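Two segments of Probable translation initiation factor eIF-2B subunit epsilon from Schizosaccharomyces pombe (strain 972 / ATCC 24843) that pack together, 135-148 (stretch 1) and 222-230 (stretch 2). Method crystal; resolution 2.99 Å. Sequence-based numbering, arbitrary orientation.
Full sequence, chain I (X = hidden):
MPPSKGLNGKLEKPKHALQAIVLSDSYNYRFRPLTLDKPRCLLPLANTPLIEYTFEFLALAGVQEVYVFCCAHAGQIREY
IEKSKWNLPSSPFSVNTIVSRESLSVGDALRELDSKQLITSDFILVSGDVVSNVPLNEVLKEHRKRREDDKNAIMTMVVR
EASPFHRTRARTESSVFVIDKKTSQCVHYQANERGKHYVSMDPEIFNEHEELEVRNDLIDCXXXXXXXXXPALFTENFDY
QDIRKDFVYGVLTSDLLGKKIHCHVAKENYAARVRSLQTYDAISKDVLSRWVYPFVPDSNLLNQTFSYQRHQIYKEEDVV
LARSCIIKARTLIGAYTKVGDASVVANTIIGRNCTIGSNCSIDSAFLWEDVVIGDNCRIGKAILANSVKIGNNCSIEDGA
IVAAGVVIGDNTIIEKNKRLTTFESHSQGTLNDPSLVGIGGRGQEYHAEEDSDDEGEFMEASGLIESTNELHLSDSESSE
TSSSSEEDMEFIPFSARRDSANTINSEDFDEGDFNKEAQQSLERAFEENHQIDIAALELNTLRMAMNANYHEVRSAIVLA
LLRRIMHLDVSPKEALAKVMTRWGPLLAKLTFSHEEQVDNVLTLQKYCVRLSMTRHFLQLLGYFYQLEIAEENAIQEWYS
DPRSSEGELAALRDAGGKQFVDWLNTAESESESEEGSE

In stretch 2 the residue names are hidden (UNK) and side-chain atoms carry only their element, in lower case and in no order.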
ATOM      1  N   PRO I 135     -26.602  35.544  13.953  1.00 63.25           N
ATOM      2  CA  PRO I 135     -26.759  35.560  15.409  1.00 73.42           C
ATOM      3  C   PRO I 135     -26.428  36.935  15.979  1.00 67.91           C
ATOM      4  O   PRO I 135     -25.301  37.409  15.835  1.00 80.20           O
ATOM      5  CB  PRO I 135     -25.759  34.502  15.879  1.00 74.21           C
ATOM      6  CG  PRO I 135     -24.704  34.496  14.827  1.00 55.35           C
ATOM      7  CD  PRO I 135     -25.398  34.808  13.529  1.00 60.98           C
ATOM      8  N   LEU I 136     -27.408  37.574  16.609  1.00 67.62           N
ATOM      9  CA  LEU I 136     -27.216  38.917  17.144  1.00 69.42           C
ATOM     10  C   LEU I 136     -26.591  38.894  18.529  1.00 67.80           C
ATOM     11  O   LEU I 136     -26.300  39.943  19.101  1.00 71.15           O
ATOM     12  CB  LEU I 136     -28.543  39.672  17.198  1.00 75.00           C
ATOM     13  CG  LEU I 136     -29.075  40.223  15.878  1.00 75.84           C
ATOM     14  CD1 LEU I 136     -30.292  41.093  16.134  1.00 63.96           C
ATOM     15  CD2 LEU I 136     -27.991  41.007  15.155  1.00 66.28           C
ATOM     16  N   ASN I 137     -26.390  37.692  19.060  1.00 67.33           N
ATOM     17  CA  ASN I 137     -25.885  37.519  20.414  1.00 85.27           C
ATOM     18  C   ASN I 137     -24.569  38.259  20.648  1.00 82.64           C
ATOM     19  O   ASN I 137     -24.435  38.996  21.624  1.00 79.66           O
ATOM     20  CB  ASN I 137     -25.717  36.030  20.720  1.00103.41           C
ATOM     21  CG  ASN I 137     -25.577  35.752  22.201  1.00 95.78           C
ATOM     22  OD1 ASN I 137     -24.514  35.949  22.783  1.00 79.56           O
ATOM     23  ND2 ASN I 137     -26.660  35.296  22.824  1.00101.23           N
ATOM     24  N   GLU I 138     -23.614  38.079  19.742  1.00 85.47           N
ATOM     25  CA  GLU I 138     -22.320  38.752  19.846  1.00 93.61           C
ATOM     26  C   GLU I 138     -22.415  40.233  19.499  1.00 84.64           C
ATOM     27  O   GLU I 138     -21.661  41.050  20.025  1.00 88.16           O
ATOM     28  CB  GLU I 138     -21.289  38.070  18.943  1.00100.43           C
ATOM     29  CG  GLU I 138     -20.541  36.923  19.606  1.00109.82           C
ATOM     30  CD  GLU I 138     -21.456  35.799  20.056  1.00121.96           C
ATOM     31  OE1 GLU I 138     -22.540  35.627  19.457  1.00109.37           O
ATOM     32  OE2 GLU I 138     -21.091  35.087  21.016  1.00106.54           O
ATOM     33  N   VAL I 139     -23.340  40.574  18.606  1.00 75.40           N
ATOM     34  CA  VAL I 139     -23.571  41.966  18.242  1.00 74.27           C
ATOM     35  C   VAL I 139     -24.105  42.727  19.450  1.00 76.87           C
ATOM     36  O   VAL I 139     -23.816  43.910  19.635  1.00 70.54           O
ATOM     37  CB  VAL I 139     -24.562  42.095  17.071  1.00 74.40           C
ATOM     38  CG1 VAL I 139     -24.571  43.519  16.538  1.00 77.63           C
ATOM     39  CG2 VAL I 139     -24.201  41.117  15.966  1.00 72.99           C
ATOM     40  N   LEU I 140     -24.883  42.030  20.271  1.00 74.39           N
ATOM     41  CA  LEU I 140     -25.425  42.608  21.493  1.00 72.81           C
ATOM     42  C   LEU I 140     -24.325  42.877  22.511  1.00 73.69           C
ATOM     43  O   LEU I 140     -24.290  43.940  23.122  1.00 79.58           O
ATOM     44  CB  LEU I 140     -26.486  41.686  22.095  1.00 76.11           C
ATOM     45  CG  LEU I 140     -27.826  41.632  21.364  1.00 79.69           C
ATOM     46  CD1 LEU I 140     -28.633  40.447  21.849  1.00 83.57           C
ATOM     47  CD2 LEU I 140     -28.597  42.928  21.561  1.00 89.92           C
ATOM     48  N   LYS I 141     -23.427  41.910  22.686  1.00 75.73           N
ATOM     49  CA  LYS I 141     -22.336  42.037  23.651  1.00 77.78           C
ATOM     50  C   LYS I 141     -21.455  43.244  23.356  1.00 76.60           C
ATOM     51  O   LYS I 141     -21.035  43.953  24.271  1.00 84.32           O
ATOM     52  CB  LYS I 141     -21.489  40.763  23.669  1.00 87.89           C
ATOM     53  CG  LYS I 141     -22.307  39.498  23.823  1.00 90.75           C
ATOM     54  CD  LYS I 141     -21.522  38.374  24.471  1.00 86.16           C
ATOM     55  CE  LYS I 141     -22.412  37.158  24.656  1.00104.43           C
ATOM     56  NZ  LYS I 141     -21.697  35.979  25.211  1.00102.04           N
ATOM     57  N   GLU I 142     -21.180  43.473  22.077  1.00 74.61           N
ATOM     58  CA  GLU I 142     -20.412  44.639  21.659  1.00 84.11           C
ATOM     59  C   GLU I 142     -21.192  45.915  21.951  1.00 82.40           C
ATOM     60  O   GLU I 142     -20.615  46.942  22.304  1.00 88.56           O
ATOM     61  CB  GLU I 142     -20.072  44.559  20.169  1.00 90.53           C
ATOM     62  CG  GLU I 142     -19.297  43.315  19.769  1.00 95.17           C
ATOM     63  CD  GLU I 142     -18.936  43.307  18.296  1.00102.34           C
ATOM     64  OE1 GLU I 142     -19.451  44.169  17.552  1.00 90.35           O
ATOM     65  OE2 GLU I 142     -18.141  42.438  17.883  1.00109.14           O
ATOM     66  N   HIS I 143     -22.510  45.833  21.800  1.00 84.47           N
ATOM     67  CA  HIS I 143     -23.393  46.967  22.046  1.00 81.68           C
ATOM     68  C   HIS I 143     -23.449  47.317  23.529  1.00 81.99           C
ATOM     69  O   HIS I 143     -23.453  48.490  23.901  1.00 83.60           O
ATOM     70  CB  HIS I 143     -24.797  46.665  21.521  1.00 76.62           C
ATOM     71  CG  HIS I 143     -25.808  47.720  21.846  1.00 74.34           C
ATOM     72  ND1 HIS I 143     -25.967  48.858  21.085  1.00 79.46           N
ATOM     73  CD2 HIS I 143     -26.713  47.809  22.849  1.00 58.64           C
ATOM     74  CE1 HIS I 143     -26.926  49.603  21.606  1.00 72.29           C
ATOM     75  NE2 HIS I 143     -27.395  48.989  22.677  1.00 66.86           N
ATOM     76  N   ARG I 144     -23.490  46.290  24.372  1.00 82.43           N
ATOM     77  CA  ARG I 144     -23.553  46.481  25.815  1.00 78.06           C
ATOM     78  C   ARG I 144     -22.235  47.007  26.363  1.00 83.85           C
ATOM     79  O   ARG I 144     -22.217  47.952  27.152  1.00 91.04           O
ATOM     80  CB  ARG I 144     -23.914  45.172  26.505  1.00 76.06           C
ATOM     81  CG  ARG I 144     -25.174  44.534  25.975  1.00 80.01           C
ATOM     82  CD  ARG I 144     -25.366  43.194  26.617  1.00 93.34           C
ATOM     83  NE  ARG I 144     -26.342  42.341  25.937  1.00113.73           N
ATOM     84  CZ  ARG I 144     -27.662  42.523  25.958  1.00114.90           C
ATOM     85  NH1 ARG I 144     -28.196  43.552  26.606  1.00122.20           N
ATOM     86  NH2 ARG I 144     -28.452  41.672  25.318  1.00108.14           N
ATOM     87  N   LYS I 145     -21.136  46.384  25.945  1.00 78.27           N
ATOM     88  CA  LYS I 145     -19.808  46.785  26.397  1.00 79.57           C
ATOM     89  C   LYS I 145     -19.517  48.234  26.022  1.00 80.07           C
ATOM     90  O   LYS I 145     -18.954  48.988  26.815  1.00 93.60           O
ATOM     91  CB  LYS I 145     -18.733  45.866  25.813  1.00 73.48           C
ATOM     92  CG  LYS I 145     -17.320  46.256  26.219  1.00 93.47           C
ATOM     93  CD  LYS I 145     -16.285  45.258  25.729  1.00 82.32           C
ATOM     94  CE  LYS I 145     -14.888  45.668  26.169  1.00 78.72           C
ATOM     95  NZ  LYS I 145     -13.853  44.680  25.759  1.00 84.07           N
ATOM     96  N   ARG I 146     -19.910  48.616  24.811  1.00 81.39           N
ATOM     97  CA  ARG I 146     -19.762  49.993  24.357  1.00 82.14           C
ATOM     98  C   ARG I 146     -20.538  50.952  25.250  1.00 90.01           C
ATOM     99  O   ARG I 146     -20.086  52.064  25.526  1.00 88.99           O
ATOM    100  CB  ARG I 146     -20.238  50.141  22.909  1.00 67.46           C
ATOM    101  CG  ARG I 146     -19.133  50.072  21.872  1.00 76.41           C
ATOM    102  CD  ARG I 146     -19.623  50.562  20.520  1.00 81.02           C
ATOM    103  NE  ARG I 146     -20.670  49.707  19.969  1.00 84.83           N
ATOM    104  CZ  ARG I 146     -20.436  48.625  19.232  1.00 91.10           C
ATOM    105  NH1 ARG I 146     -19.190  48.265  18.957  1.00101.03           N
ATOM    106  NH2 ARG I 146     -21.448  47.904  18.769  1.00 79.23           N
ATOM    107  N   ARG I 147     -21.705  50.509  25.704  1.00 90.24           N
ATOM    108  CA  ARG I 147     -22.607  51.363  26.467  1.00 92.24           C
ATOM    109  C   ARG I 147     -22.287  51.418  27.956  1.00 98.84           C
ATOM    110  O   ARG I 147     -22.745  52.320  28.655  1.00101.64           O
ATOM    111  CB  ARG I 147     -24.053  50.899  26.283  1.00 85.24           C
ATOM    112  CG  ARG I 147     -24.748  51.493  25.074  1.00 81.46           C
ATOM    113  CD  ARG I 147     -26.244  51.241  25.135  1.00 74.97           C
ATOM    114  NE  ARG I 147     -26.781  51.522  26.462  1.00 82.98           N
ATOM    115  CZ  ARG I 147     -27.118  52.732  26.895  1.00 91.11           C
ATOM    116  NH1 ARG I 147     -26.973  53.788  26.106  1.00 88.26           N
ATOM    117  NH2 ARG I 147     -27.598  52.890  28.122  1.00 85.07           N
ATOM    118  N   GLU I 148     -21.504  50.462  28.442  1.00 94.07           N
ATOM    119  CA  GLU I 148     -21.271  50.351  29.877  1.00106.50           C
ATOM    120  C   GLU I 148     -20.333  51.437  30.398  1.00107.29           C
ATOM    121  O   GLU I 148     -20.235  51.655  31.605  1.00113.94           O
ATOM    122  CB  GLU I 148     -20.727  48.963  30.223  1.00 96.59           C
ATOM    123  CG  GLU I 148     -21.344  48.349  31.479  1.00125.13           C
ATOM    124  CD  GLU I 148     -22.850  48.134  31.373  1.00141.34           C
ATOM    125  OE1 GLU I 148     -23.401  48.185  30.252  1.00132.68           O
ATOM    126  OE2 GLU I 148     -23.488  47.914  32.425  1.00142.42           O
ATOM    127  N   UNK I 222     -31.159  47.535   8.096  1.00 80.58           N
ATOM    128  CA  UNK I 222     -32.053  48.279   8.980  1.00 64.47           C
ATOM    129  C   UNK I 222     -32.549  47.399  10.125  1.00 58.62           C
ATOM    130  O   UNK I 222     -33.686  47.525  10.578  1.00 72.67           O
ATOM    131  c   UNK I 222     -33.228  48.867   8.196  1.00 59.65           C
ATOM    132  c   UNK I 222     -32.795  49.695   6.997  1.00 78.62           C
ATOM    133  n   UNK I 222     -33.116  51.860   5.970  1.00 74.29           N
ATOM    134  o   UNK I 222     -34.553  51.214   7.571  1.00 99.53           O
ATOM    135  c   UNK I 222     -33.566  50.992   6.869  1.00 80.71           C
ATOM    136  N   UNK I 223     -31.680  46.498  10.570  1.00 55.34           N
ATOM    137  CA  UNK I 223     -31.879  45.772  11.815  1.00 67.11           C
ATOM    138  C   UNK I 223     -31.075  46.490  12.888  1.00 67.49           C
ATOM    139  O   UNK I 223     -29.846  46.463  12.873  1.00 74.31           O
ATOM    140  c   UNK I 223     -31.946  42.087  10.559  1.00 55.91           C
ATOM    141  c   UNK I 223     -31.435  44.302  11.714  1.00 78.34           C
ATOM    142  c   UNK I 223     -31.548  43.615  13.067  1.00 69.01           C
ATOM    143  c   UNK I 223     -32.266  43.563  10.663  1.00 64.39           C
ATOM    144  N   UNK I 224     -31.766  47.145  13.813  1.00 68.01           N
ATOM    145  CA  UNK I 224     -31.097  48.065  14.721  1.00 68.38           C
ATOM    146  C   UNK I 224     -31.209  47.680  16.192  1.00 70.71           C
ATOM    147  O   UNK I 224     -32.291  47.371  16.690  1.00 69.81           O
ATOM    148  o   UNK I 224     -32.237  50.661  12.531  1.00 70.33           O
ATOM    149  o   UNK I 224     -30.221  49.798  12.637  1.00 66.42           O
ATOM    150  c   UNK I 224     -31.648  49.476  14.514  1.00 70.40           C
ATOM    151  c   UNK I 224     -31.348  50.020  13.130  1.00 78.01           C
ATOM    152  N   UNK I 225     -30.068  47.700  16.875  1.00 68.16           N
ATOM    153  CA  UNK I 225     -30.019  47.517  18.319  1.00 66.26           C
ATOM    154  C   UNK I 225     -30.124  48.877  18.995  1.00 68.21           C
ATOM    155  O   UNK I 225     -29.274  49.739  18.787  1.00 61.87           O
ATOM    156  c   UNK I 225     -28.718  46.825  18.766  1.00 79.25           C
ATOM    157  c   UNK I 225     -28.814  46.396  20.224  1.00 67.63           C
ATOM    158  c   UNK I 225     -28.394  45.641  17.853  1.00 81.41           C
ATOM    159  c   UNK I 225     -29.388  44.508  17.941  1.00 75.24           C
ATOM    160  N   UNK I 226     -31.162  49.073  19.802  1.00 74.57           N
ATOM    161  CA  UNK I 226     -31.410  50.381  20.401  1.00 61.65           C
ATOM    162  C   UNK I 226     -31.316  50.360  21.923  1.00 71.78           C
ATOM    163  O   UNK I 226     -31.523  49.326  22.550  1.00 72.01           O
ATOM    164  s   UNK I 226     -32.906  51.325  18.226  1.00 70.50           S
ATOM    165  c   UNK I 226     -32.782  50.900  19.975  1.00 52.09           C
ATOM    166  N   UNK I 227     -31.009  51.515  22.505  1.00 71.43           N
ATOM    167  CA  UNK I 227     -30.867  51.643  23.953  1.00 79.93           C
ATOM    168  C   UNK I 227     -32.178  52.056  24.616  1.00 80.30           C
ATOM    169  O   UNK I 227     -33.203  52.202  23.950  1.00 87.18           O
ATOM    170  c   UNK I 227     -29.771  52.655  24.291  1.00 80.63           C
ATOM    171  o   UNK I 227     -30.026  53.905  23.671  1.00 71.66           O
ATOM    172  N   UNK I 228     -32.133  52.245  25.932  1.00 82.44           N
ATOM    173  CA  UNK I 228     -33.299  52.681  26.696  1.00 77.22           C
ATOM    174  C   UNK I 228     -33.797  54.059  26.275  1.00 80.46           C
ATOM    175  O   UNK I 228     -34.994  54.334  26.313  1.00 74.05           O
ATOM    176  n   UNK I 228     -32.331  50.961  29.747  1.00 90.96           N
ATOM    177  c   UNK I 228     -33.235  51.365  28.863  1.00 84.94           C
ATOM    178  c   UNK I 228     -32.976  52.697  28.193  1.00 70.64           C
ATOM    179  o   UNK I 228     -34.239  50.707  28.593  1.00 94.45           O
ATOM    180  N   UNK I 229     -32.864  54.915  25.872  1.00 79.50           N
ATOM    181  CA  UNK I 229     -33.163  56.315  25.590  1.00 82.68           C
ATOM    182  C   UNK I 229     -34.088  56.524  24.392  1.00 81.05           C
ATOM    183  O   UNK I 229     -34.826  57.507  24.343  1.00 84.29           O
ATOM    184  o   UNK I 229     -29.706  57.197  26.359  1.00105.41           O
ATOM    185  o   UNK I 229     -31.420  56.837  27.683  1.00123.81           O
ATOM    186  c   UNK I 229     -30.929  57.036  26.551  1.00 94.13           C
ATOM    187  c   UNK I 229     -31.861  57.087  25.358  1.00 75.22           C
ATOM    188  N   UNK I 230     -34.051  55.596  23.438  1.00 74.63           N
ATOM    189  CA  UNK I 230     -34.691  55.793  22.135  1.00 73.64           C
ATOM    190  C   UNK I 230     -36.193  56.135  22.182  1.00 73.99           C
ATOM    191  O   UNK I 230     -36.608  57.109  21.554  1.00 72.10           O
ATOM    192  c   UNK I 230     -34.491  54.553  21.233  1.00 74.18           C
ATOM    193  c   UNK I 230     -35.216  54.732  19.908  1.00 80.11           C
ATOM    194  c   UNK I 230     -33.012  54.308  21.008  1.00 74.68           C
TER

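Position 222 carries three carbons in a row, the third bearing one oxygen and one nitrogen. This is an unbranched chain ending in an amide. It lies out of reach of stretch 1. The residue is Gln222.

Position 223 has four side-chain carbons, forked at the first, with one arm two carbons long. Its CA-to-CB bond points toward stretch 1. The one-carbon arm lies 4.2 Å from Leu136 CD1. The fork at CB with unequal arms identifies Ile223, and the touching atom is CG2.

Position 224 has two carbons, the second carrying two oxygens. The CA-to-CB bond points away from the helix, and the side chain makes no contact with it. Both oxygens are hydrogen-bonded elsewhere in the structure. The residue is Asp224.

Position 225 again has four carbons, forked at the first, with one arm of two carbons. The CA-to-CB bond points toward the helix. The end of the two-carbon arm lies 4.0 Å from Leu136 CD1. The one-carbon arm is 3.7 Å from Leu140 CD2 and sits over one face of the His143 ring, 3.6 Å from the ring centroid. At 9° off the ring normal, this is a CH-pi contact. The residue is Ile225; the two atoms are CD1 and CG2 in turn.

Position 226 has one carbon followed by one sulfur. The CA-to-CB bond points away from stretch 1. The backbone O is 4.1 Å from His143 NE2. The residue is Cys226.

Position 227 has one carbon followed by one oxygen, and its CA-to-CB bond points toward stretch 1. The carbon, CB, lies 3.5 Å from Arg147 NH1, over one face of the guanidinium. The residue is Ser227.

Position 228 has two carbons, the second carrying one oxygen and one nitrogen. The CA-to-CB bond points sideways, and the side chain does not touch the helix. The residue is Asn228.

Position 229 has two carbons, the second carrying two oxygens. The CA-to-CB bond points sideways, but the side-chain end comes nearer the helix. One carboxylate oxygen is 4.4 Å from Arg147 NH1, so the opposite charges are near each other but beyond a salt bridge. The residue is Asp229, and the oxygen is OD2.

Position 230 has one carbon bearing two more, a symmetric fork. It is Val230, out of reach of stretch 1.

The contact is built mainly on apolar packing. Strand 222-226 runs at 37° to helix 137-147. Alternation along the strand turns the CA-to-CB bonds of Ile223 and Ile225 toward stretch 1 and those of Asp224 and Cys226 away. Ile225 has the largest covered area, packing against Leu136, Leu140 and His143. No hydrogen bond crosses between the stretches.

Stretch 2 (222-230) QIDICSNDV
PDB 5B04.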